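Local coordinates for conserved hypothetical protein VT76 (Thermotoga maritima, PDB 1RCU), which is of unknown function but belongs to the SLOG cluster4 family, whose Rossmann-like fold is consistent with binding a nucleotide-type ligand, at residues 61-75 with 84-98. Numbering follows the deposited sequence.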
ATOM      1  N   VAL A  61     -11.357  -0.419 -20.852  1.00 24.53           N
ATOM      2  CA  VAL A  61     -10.513   0.717 -20.494  1.00 23.12           C
ATOM      3  C   VAL A  61     -10.394   1.059 -19.005  1.00 23.77           C
ATOM      4  O   VAL A  61     -11.380   1.091 -18.271  1.00 23.58           O
ATOM      5  CB  VAL A  61     -10.949   1.984 -21.287  1.00 22.33           C
ATOM      6  CG1 VAL A  61      -9.981   3.142 -21.024  1.00 19.64           C
ATOM      7  CG2 VAL A  61     -10.984   1.670 -22.795  1.00 17.84           C
ATOM      8  N   PHE A  62      -9.157   1.292 -18.572  1.00 24.78           N
ATOM      9  CA  PHE A  62      -8.843   1.667 -17.186  1.00 24.58           C
ATOM     10  C   PHE A  62      -8.089   2.991 -17.170  1.00 24.07           C
ATOM     11  O   PHE A  62      -7.269   3.249 -18.052  1.00 22.80           O
ATOM     12  CB  PHE A  62      -7.911   0.650 -16.518  1.00 25.82           C
ATOM     13  CG  PHE A  62      -8.580  -0.594 -16.071  1.00 26.79           C
ATOM     14  CD1 PHE A  62      -9.029  -1.522 -16.999  1.00 29.17           C
ATOM     15  CD2 PHE A  62      -8.765  -0.844 -14.717  1.00 29.86           C
ATOM     16  CE1 PHE A  62      -9.649  -2.694 -16.587  1.00 29.33           C
ATOM     17  CE2 PHE A  62      -9.391  -2.021 -14.278  1.00 30.59           C
ATOM     18  CZ  PHE A  62      -9.836  -2.947 -15.216  1.00 30.26           C
ATOM     19  N   ASN A  63      -8.353   3.806 -16.154  1.00 23.33           N
ATOM     20  CA  ASN A  63      -7.663   5.074 -15.988  1.00 23.00           C
ATOM     21  C   ASN A  63      -7.721   5.539 -14.532  1.00 23.20           C
ATOM     22  O   ASN A  63      -8.453   4.968 -13.722  1.00 23.58           O
ATOM     23  CB  ASN A  63      -8.247   6.144 -16.930  1.00 23.07           C
ATOM     24  CG  ASN A  63      -9.711   6.422 -16.679  1.00 22.14           C
ATOM     25  OD1 ASN A  63     -10.116   6.732 -15.560  1.00 26.42           O
ATOM     26  ND2 ASN A  63     -10.512   6.328 -17.725  1.00 18.45           N
ATOM     27  N   GLY A  64      -6.943   6.573 -14.219  1.00 24.73           N
ATOM     28  CA  GLY A  64      -6.879   7.120 -12.873  1.00 24.16           C
ATOM     29  C   GLY A  64      -8.153   7.732 -12.317  1.00 26.46           C
ATOM     30  O   GLY A  64      -8.124   8.312 -11.235  1.00 25.64           O
ATOM     31  N   GLY A  65      -9.247   7.632 -13.074  1.00 28.43           N
ATOM     32  CA  GLY A  65     -10.552   8.113 -12.639  1.00 30.53           C
ATOM     33  C   GLY A  65     -10.866   9.581 -12.387  1.00 31.86           C
ATOM     34  O   GLY A  65     -12.031   9.912 -12.156  1.00 31.16           O
ATOM     35  N   ARG A  66      -9.873  10.463 -12.423  1.00 32.96           N
ATOM     36  CA  ARG A  66     -10.126  11.877 -12.157  1.00 35.60           C
ATOM     37  C   ARG A  66     -10.662  12.632 -13.377  1.00 35.52           C
ATOM     38  O   ARG A  66     -11.384  12.082 -14.206  1.00 35.82           O
ATOM     39  CB  ARG A  66      -8.837  12.553 -11.684  1.00 37.21           C
ATOM     40  CG  ARG A  66      -8.057  11.800 -10.624  1.00 41.17           C
ATOM     41  CD  ARG A  66      -8.453  12.192  -9.198  1.00 43.43           C
ATOM     42  NE  ARG A  66      -8.510  13.643  -8.958  1.00 46.28           N
ATOM     43  CZ  ARG A  66      -7.538  14.516  -9.218  1.00 46.40           C
ATOM     44  NH1 ARG A  66      -6.390  14.116  -9.745  1.00 47.42           N
ATOM     45  NH2 ARG A  66      -7.718  15.802  -8.936  1.00 46.86           N
ATOM     46  N   ASP A  67     -10.290  13.906 -13.462  1.00 35.20           N
ATOM     47  CA  ASP A  67     -10.694  14.779 -14.563  1.00 35.32           C
ATOM     48  C   ASP A  67      -9.685  14.735 -15.720  1.00 34.71           C
ATOM     49  O   ASP A  67      -9.092  13.688 -16.010  1.00 35.05           O
ATOM     50  CB  ASP A  67     -10.837  16.228 -14.060  1.00 32.76           C
ATOM     51  CG  ASP A  67      -9.674  16.663 -13.157  1.00 32.11           C
ATOM     52  OD1 ASP A  67      -8.557  16.116 -13.279  1.00 28.60           O
ATOM     53  OD2 ASP A  67      -9.883  17.573 -12.326  1.00 31.96           O
ATOM     54  N   GLY A  68      -9.509  15.877 -16.379  1.00 33.09           N
ATOM     55  CA  GLY A  68      -8.566  15.991 -17.482  1.00 32.76           C
ATOM     56  C   GLY A  68      -8.712  14.974 -18.597  1.00 31.51           C
ATOM     57  O   GLY A  68      -9.823  14.680 -19.041  1.00 31.37           O
ATOM     58  N   VAL A  69      -7.579  14.462 -19.065  1.00 30.76           N
ATOM     59  CA  VAL A  69      -7.568  13.461 -20.127  1.00 31.84           C
ATOM     60  C   VAL A  69      -8.405  12.239 -19.730  1.00 32.55           C
ATOM     61  O   VAL A  69      -9.125  11.680 -20.558  1.00 31.85           O
ATOM     62  CB  VAL A  69      -6.111  12.992 -20.445  1.00 31.28           C
ATOM     63  CG1 VAL A  69      -6.109  11.644 -21.168  1.00 28.86           C
ATOM     64  CG2 VAL A  69      -5.416  14.023 -21.302  1.00 29.20           C
HETATM   65  N   MSE A  70      -8.303  11.839 -18.463  1.00 33.09           N
HETATM   66  CA  MSE A  70      -9.043  10.682 -17.956  1.00 33.96           C
HETATM   67  C   MSE A  70     -10.549  10.837 -18.168  1.00 33.33           C
HETATM   68  O   MSE A  70     -11.224   9.895 -18.575  1.00 33.23           O
HETATM   69  CB  MSE A  70      -8.751  10.458 -16.461  1.00 35.57           C
HETATM   70  CG  MSE A  70      -7.294  10.085 -16.127  1.00 37.30           C
HETATM   71 SE   MSE A  70      -6.764  10.458 -14.262  1.00 41.06          SE
HETATM   72  CE  MSE A  70      -6.699  12.408 -14.379  1.00 38.60           C
ATOM     73  N   GLU A  71     -11.069  12.033 -17.914  1.00 33.29           N
ATOM     74  CA  GLU A  71     -12.486  12.291 -18.075  1.00 31.40           C
ATOM     75  C   GLU A  71     -12.943  12.209 -19.521  1.00 30.75           C
ATOM     76  O   GLU A  71     -13.953  11.586 -19.822  1.00 31.26           O
ATOM     77  CB  GLU A  71     -12.832  13.670 -17.508  1.00 32.23           C
ATOM     78  CG  GLU A  71     -14.318  14.006 -17.556  1.00 34.54           C
ATOM     79  CD  GLU A  71     -14.650  15.250 -16.756  1.00 36.49           C
ATOM     80  OE1 GLU A  71     -14.258  15.305 -15.565  1.00 35.19           O
ATOM     81  OE2 GLU A  71     -15.302  16.164 -17.315  1.00 37.94           O
ATOM     82  N   LEU A  72     -12.184  12.835 -20.411  1.00 28.93           N
ATOM     83  CA  LEU A  72     -12.508  12.870 -21.829  1.00 28.25           C
ATOM     84  C   LEU A  72     -12.439  11.508 -22.506  1.00 28.35           C
ATOM     85  O   LEU A  72     -13.290  11.162 -23.338  1.00 28.15           O
ATOM     86  CB  LEU A  72     -11.577  13.853 -22.531  1.00 27.95           C
ATOM     87  CG  LEU A  72     -11.654  15.274 -21.954  1.00 27.65           C
ATOM     88  CD1 LEU A  72     -10.555  16.124 -22.559  1.00 28.22           C
ATOM     89  CD2 LEU A  72     -13.030  15.886 -22.219  1.00 25.89           C
ATOM     90  N   VAL A  73     -11.425  10.726 -22.154  1.00 27.18           N
ATOM     91  CA  VAL A  73     -11.285   9.404 -22.722  1.00 26.23           C
ATOM     92  C   VAL A  73     -12.473   8.571 -22.234  1.00 27.47           C
ATOM     93  O   VAL A  73     -13.063   7.803 -23.006  1.00 28.18           O
ATOM     94  CB  VAL A  73      -9.951   8.773 -22.304  1.00 23.42           C
ATOM     95  CG1 VAL A  73     -10.022   7.269 -22.412  1.00 22.69           C
ATOM     96  CG2 VAL A  73      -8.838   9.310 -23.208  1.00 20.78           C
ATOM     97  N   SER A  74     -12.845   8.746 -20.970  1.00 24.85           N
ATOM     98  CA  SER A  74     -13.969   8.007 -20.425  1.00 24.55           C
ATOM     99  C   SER A  74     -15.272   8.373 -21.142  1.00 25.60           C
ATOM    100  O   SER A  74     -16.072   7.510 -21.479  1.00 25.69           O
ATOM    101  CB  SER A  74     -14.073   8.289 -18.938  1.00 20.39           C
ATOM    102  OG  SER A  74     -12.894   7.878 -18.280  1.00 16.04           O
ATOM    103  N   GLN A  75     -15.480   9.664 -21.366  1.00 26.79           N
ATOM    104  CA  GLN A  75     -16.679  10.123 -22.059  1.00 27.80           C
ATOM    105  C   GLN A  75     -16.737   9.421 -23.412  1.00 26.74           C
ATOM    106  O   GLN A  75     -17.781   8.931 -23.838  1.00 25.05           O
ATOM    107  CB  GLN A  75     -16.630  11.633 -22.281  1.00 27.64           C
ATOM    108  CG  GLN A  75     -17.899  12.242 -22.863  1.00 29.42           C
ATOM    109  CD  GLN A  75     -17.695  13.699 -23.248  1.00 32.25           C
ATOM    110  OE1 GLN A  75     -17.269  14.512 -22.420  1.00 32.66           O
ATOM    111  NE2 GLN A  75     -17.990  14.035 -24.497  1.00 33.35           N
ATOM    112  N   VAL A  84     -15.566   1.474 -19.010  1.00 22.64           N
ATOM    113  CA  VAL A  84     -14.348   2.117 -18.553  1.00 21.48           C
ATOM    114  C   VAL A  84     -14.359   2.122 -17.030  1.00 21.39           C
ATOM    115  O   VAL A  84     -15.313   2.561 -16.382  1.00 20.68           O
ATOM    116  CB  VAL A  84     -14.204   3.553 -19.146  1.00 21.12           C
ATOM    117  CG1 VAL A  84     -15.444   4.337 -18.910  1.00 17.44           C
ATOM    118  CG2 VAL A  84     -12.973   4.268 -18.552  1.00 20.82           C
ATOM    119  N   VAL A  85     -13.282   1.602 -16.464  1.00 23.31           N
ATOM    120  CA  VAL A  85     -13.143   1.476 -15.019  1.00 23.81           C
ATOM    121  C   VAL A  85     -12.104   2.430 -14.443  1.00 24.10           C
ATOM    122  O   VAL A  85     -10.976   2.507 -14.940  1.00 24.85           O
ATOM    123  CB  VAL A  85     -12.748   0.031 -14.663  1.00 23.00           C
ATOM    124  CG1 VAL A  85     -12.432  -0.070 -13.167  1.00 27.23           C
ATOM    125  CG2 VAL A  85     -13.866  -0.922 -15.058  1.00 22.33           C
ATOM    126  N   GLY A  86     -12.495   3.139 -13.385  1.00 23.12           N
ATOM    127  CA  GLY A  86     -11.594   4.079 -12.748  1.00 22.24           C
ATOM    128  C   GLY A  86     -11.004   3.585 -11.441  1.00 21.72           C
ATOM    129  O   GLY A  86     -11.703   3.012 -10.606  1.00 21.88           O
ATOM    130  N   ILE A  87      -9.704   3.795 -11.277  1.00 21.60           N
ATOM    131  CA  ILE A  87      -8.989   3.406 -10.060  1.00 22.77           C
ATOM    132  C   ILE A  87      -8.711   4.749  -9.398  1.00 23.90           C
ATOM    133  O   ILE A  87      -7.894   5.527  -9.878  1.00 22.14           O
ATOM    134  CB  ILE A  87      -7.645   2.716 -10.387  1.00 21.47           C
ATOM    135  CG1 ILE A  87      -7.874   1.531 -11.330  1.00 22.28           C
ATOM    136  CG2 ILE A  87      -6.978   2.227  -9.121  1.00 19.78           C
ATOM    137  CD1 ILE A  87      -8.521   0.342 -10.698  1.00 19.13           C
ATOM    138  N   LEU A  88      -9.400   5.006  -8.297  1.00 25.83           N
ATOM    139  CA  LEU A  88      -9.285   6.275  -7.600  1.00 28.88           C
ATOM    140  C   LEU A  88      -8.349   6.354  -6.420  1.00 31.69           C
ATOM    141  O   LEU A  88      -8.256   5.429  -5.607  1.00 31.01           O
ATOM    142  CB  LEU A  88     -10.665   6.717  -7.115  1.00 29.15           C
ATOM    143  CG  LEU A  88     -11.691   7.064  -8.186  1.00 30.64           C
ATOM    144  CD1 LEU A  88     -13.091   6.862  -7.631  1.00 30.64           C
ATOM    145  CD2 LEU A  88     -11.477   8.508  -8.646  1.00 29.98           C
ATOM    146  N   PRO A  89      -7.614   7.472  -6.331  1.00 35.04           N
ATOM    147  CA  PRO A  89      -6.691   7.676  -5.220  1.00 38.38           C
ATOM    148  C   PRO A  89      -7.607   7.993  -4.046  1.00 41.90           C
ATOM    149  O   PRO A  89      -8.645   8.626  -4.233  1.00 39.52           O
ATOM    150  CB  PRO A  89      -5.861   8.876  -5.677  1.00 36.61           C
ATOM    151  CG  PRO A  89      -6.782   9.623  -6.548  1.00 34.67           C
ATOM    152  CD  PRO A  89      -7.462   8.541  -7.336  1.00 35.03           C
ATOM    153  N   ASP A  90      -7.236   7.525  -2.860  1.00 47.58           N
ATOM    154  CA  ASP A  90      -8.035   7.750  -1.663  1.00 54.49           C
ATOM    155  C   ASP A  90      -9.472   7.304  -1.872  1.00 57.36           C
ATOM    156  O   ASP A  90      -9.734   6.343  -2.595  1.00 57.78           O
ATOM    157  CB  ASP A  90      -8.032   9.230  -1.269  1.00 57.49           C
ATOM    158  CG  ASP A  90      -7.270   9.489   0.024  1.00 61.58           C
ATOM    159  OD1 ASP A  90      -6.019   9.592  -0.019  1.00 62.84           O
ATOM    160  OD2 ASP A  90      -7.924   9.575   1.088  1.00 63.38           O
ATOM    161  N   GLU A  91     -10.398   8.017  -1.237  1.00 60.47           N
ATOM    162  CA  GLU A  91     -11.815   7.709  -1.352  1.00 63.29           C
ATOM    163  C   GLU A  91     -12.470   8.740  -2.261  1.00 63.64           C
ATOM    164  O   GLU A  91     -13.583   9.202  -2.005  1.00 63.18           O
ATOM    165  CB  GLU A  91     -12.466   7.708   0.032  1.00 65.46           C
ATOM    166  CG  GLU A  91     -11.921   6.599   0.926  1.00 70.29           C
ATOM    167  CD  GLU A  91     -12.671   6.452   2.235  1.00 73.25           C
ATOM    168  OE1 GLU A  91     -12.593   7.374   3.072  1.00 75.62           O
ATOM    169  OE2 GLU A  91     -13.340   5.413   2.425  1.00 74.26           O
ATOM    170  N   GLU A  92     -11.759   9.081  -3.335  1.00 64.07           N
ATOM    171  CA  GLU A  92     -12.223  10.055  -4.314  1.00 64.02           C
ATOM    172  C   GLU A  92     -13.554   9.690  -4.959  1.00 62.23           C
ATOM    173  O   GLU A  92     -14.083   8.596  -4.774  1.00 62.64           O
ATOM    174  CB  GLU A  92     -11.176  10.268  -5.408  1.00 66.94           C
ATOM    175  CG  GLU A  92     -10.054  11.207  -4.994  1.00 70.97           C
ATOM    176  CD  GLU A  92      -9.526  12.006  -6.164  1.00 73.25           C
ATOM    177  OE1 GLU A  92     -10.357  12.445  -6.988  1.00 73.90           O
ATOM    178  OE2 GLU A  92      -8.296  12.210  -6.254  1.00 75.49           O
ATOM    179  N   ALA A  93     -14.091  10.628  -5.726  1.00 59.21           N
ATOM    180  CA  ALA A  93     -15.385  10.454  -6.375  1.00 56.22           C
ATOM    181  C   ALA A  93     -15.307   9.899  -7.791  1.00 53.49           C
ATOM    182  O   ALA A  93     -16.078   9.013  -8.169  1.00 51.79           O
ATOM    183  CB  ALA A  93     -16.118  11.787  -6.381  1.00 57.64           C
ATOM    184  N   GLY A  94     -14.383  10.445  -8.573  1.00 50.38           N
ATOM    185  CA  GLY A  94     -14.219  10.008  -9.946  1.00 48.32           C
ATOM    186  C   GLY A  94     -15.047  10.835 -10.913  1.00 45.73           C
ATOM    187  O   GLY A  94     -16.037  11.453 -10.529  1.00 46.02           O
ATOM    188  N   ASN A  95     -14.645  10.847 -12.177  1.00 42.96           N
ATOM    189  CA  ASN A  95     -15.378  11.605 -13.172  1.00 40.17           C
ATOM    190  C   ASN A  95     -16.724  10.910 -13.386  1.00 38.45           C
ATOM    191  O   ASN A  95     -16.860   9.716 -13.121  1.00 36.03           O
ATOM    192  CB  ASN A  95     -14.550  11.712 -14.467  1.00 39.99           C
ATOM    193  CG  ASN A  95     -14.371  10.377 -15.173  1.00 40.97           C
ATOM    194  OD1 ASN A  95     -15.342   9.774 -15.636  1.00 42.54           O
ATOM    195  ND2 ASN A  95     -13.128   9.913 -15.263  1.00 39.58           N
ATOM    196  N   PRO A  96     -17.744  11.652 -13.854  1.00 37.35           N
ATOM    197  CA  PRO A  96     -19.077  11.086 -14.081  1.00 36.24           C
ATOM    198  C   PRO A  96     -19.308  10.161 -15.279  1.00 35.40           C
ATOM    199  O   PRO A  96     -20.457   9.932 -15.668  1.00 34.45           O
ATOM    200  CB  PRO A  96     -19.962  12.325 -14.144  1.00 36.06           C
ATOM    201  CG  PRO A  96     -19.077  13.302 -14.832  1.00 36.51           C
ATOM    202  CD  PRO A  96     -17.753  13.104 -14.100  1.00 36.97           C
ATOM    203  N   TYR A  97     -18.248   9.608 -15.857  1.00 34.28           N
ATOM    204  CA  TYR A  97     -18.437   8.713 -16.992  1.00 32.17           C
ATOM    205  C   TYR A  97     -17.935   7.318 -16.688  1.00 30.57           C
ATOM    206  O   TYR A  97     -17.985   6.443 -17.544  1.00 29.91           O
ATOM    207  CB  TYR A  97     -17.706   9.249 -18.210  1.00 34.74           C
ATOM    208  CG  TYR A  97     -18.166  10.615 -18.649  1.00 36.66           C
ATOM    209  CD1 TYR A  97     -19.371  10.784 -19.352  1.00 35.30           C
ATOM    210  CD2 TYR A  97     -17.394  11.749 -18.364  1.00 35.80           C
ATOM    211  CE1 TYR A  97     -19.784  12.045 -19.757  1.00 34.30           C
ATOM    212  CE2 TYR A  97     -17.809  13.012 -18.758  1.00 35.54           C
ATOM    213  CZ  TYR A  97     -18.996  13.153 -19.454  1.00 35.32           C
ATOM    214  OH  TYR A  97     -19.391  14.409 -19.832  1.00 35.92           O
ATOM    215  N   LEU A  98     -17.476   7.107 -15.459  1.00 27.91           N
ATOM    216  CA  LEU A  98     -16.951   5.815 -15.074  1.00 26.80           C
ATOM    217  C   LEU A  98     -18.033   4.737 -14.996  1.00 26.88           C
ATOM    218  O   LEU A  98     -19.076   4.932 -14.369  1.00 28.02           O
ATOM    219  CB  LEU A  98     -16.212   5.932 -13.737  1.00 26.45           C
ATOM    220  CG  LEU A  98     -14.963   6.810 -13.702  1.00 25.31           C
ATOM    221  CD1 LEU A  98     -14.431   6.850 -12.278  1.00 25.69           C
ATOM    222  CD2 LEU A  98     -13.912   6.269 -14.661  1.00 26.57           C
TER
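Asn95 fastens the loop after strand 84-88 to the turn after strand 60-63 with two hydrogen bonds: its backbone N donates to Gly65 O (2.8 Å), and its ND2 donates to Arg66 O (3.0 Å), which lies close to the plane of the Asn95 amide. Asn95 CG sits between the backbone N and carbonyl carbon (chi1 67°), which also lets OD1 accept from Tyr97 N in an Asx turn, so both ends of the amide are held. Farther along the loop, Glu92 OE1 comes to Arg66 NE at the edge of the guanidinium in a salt bridge, though Glu92 is poorly ordered and its exact placing is uncertain. The strands pair in parallel through Val85 N to Val61 O (2.7 Å), Asn63 N to Val85 O and Ile87 N to Asn63 O. Asn63 OD1 takes Gly65 N in a second Asx turn, while ND2 donates to Ser74 OG, tying strand to helix.

Tyr97 lies against helix 68-79, with Gln75 CB centred over one ring face, 3.8 Å from the centroid, and Glu71 CG at the ring edge. Replacing Tyr97 by an alanine would probably uncover the Gln75 and Glu71 methylenes and weaken the loop's hold on the helix. On the sheet face bearing Phe62, Val85 CB packs over that ring.

The contact joins elements of the beta-alpha-beta unit of strand 60-63, helix 68-79 and strand 84-88, with strand 60-63 between strands 25-30 and 84-88, and Phe108 of helix 108-116 touching Arg66 and Glu92.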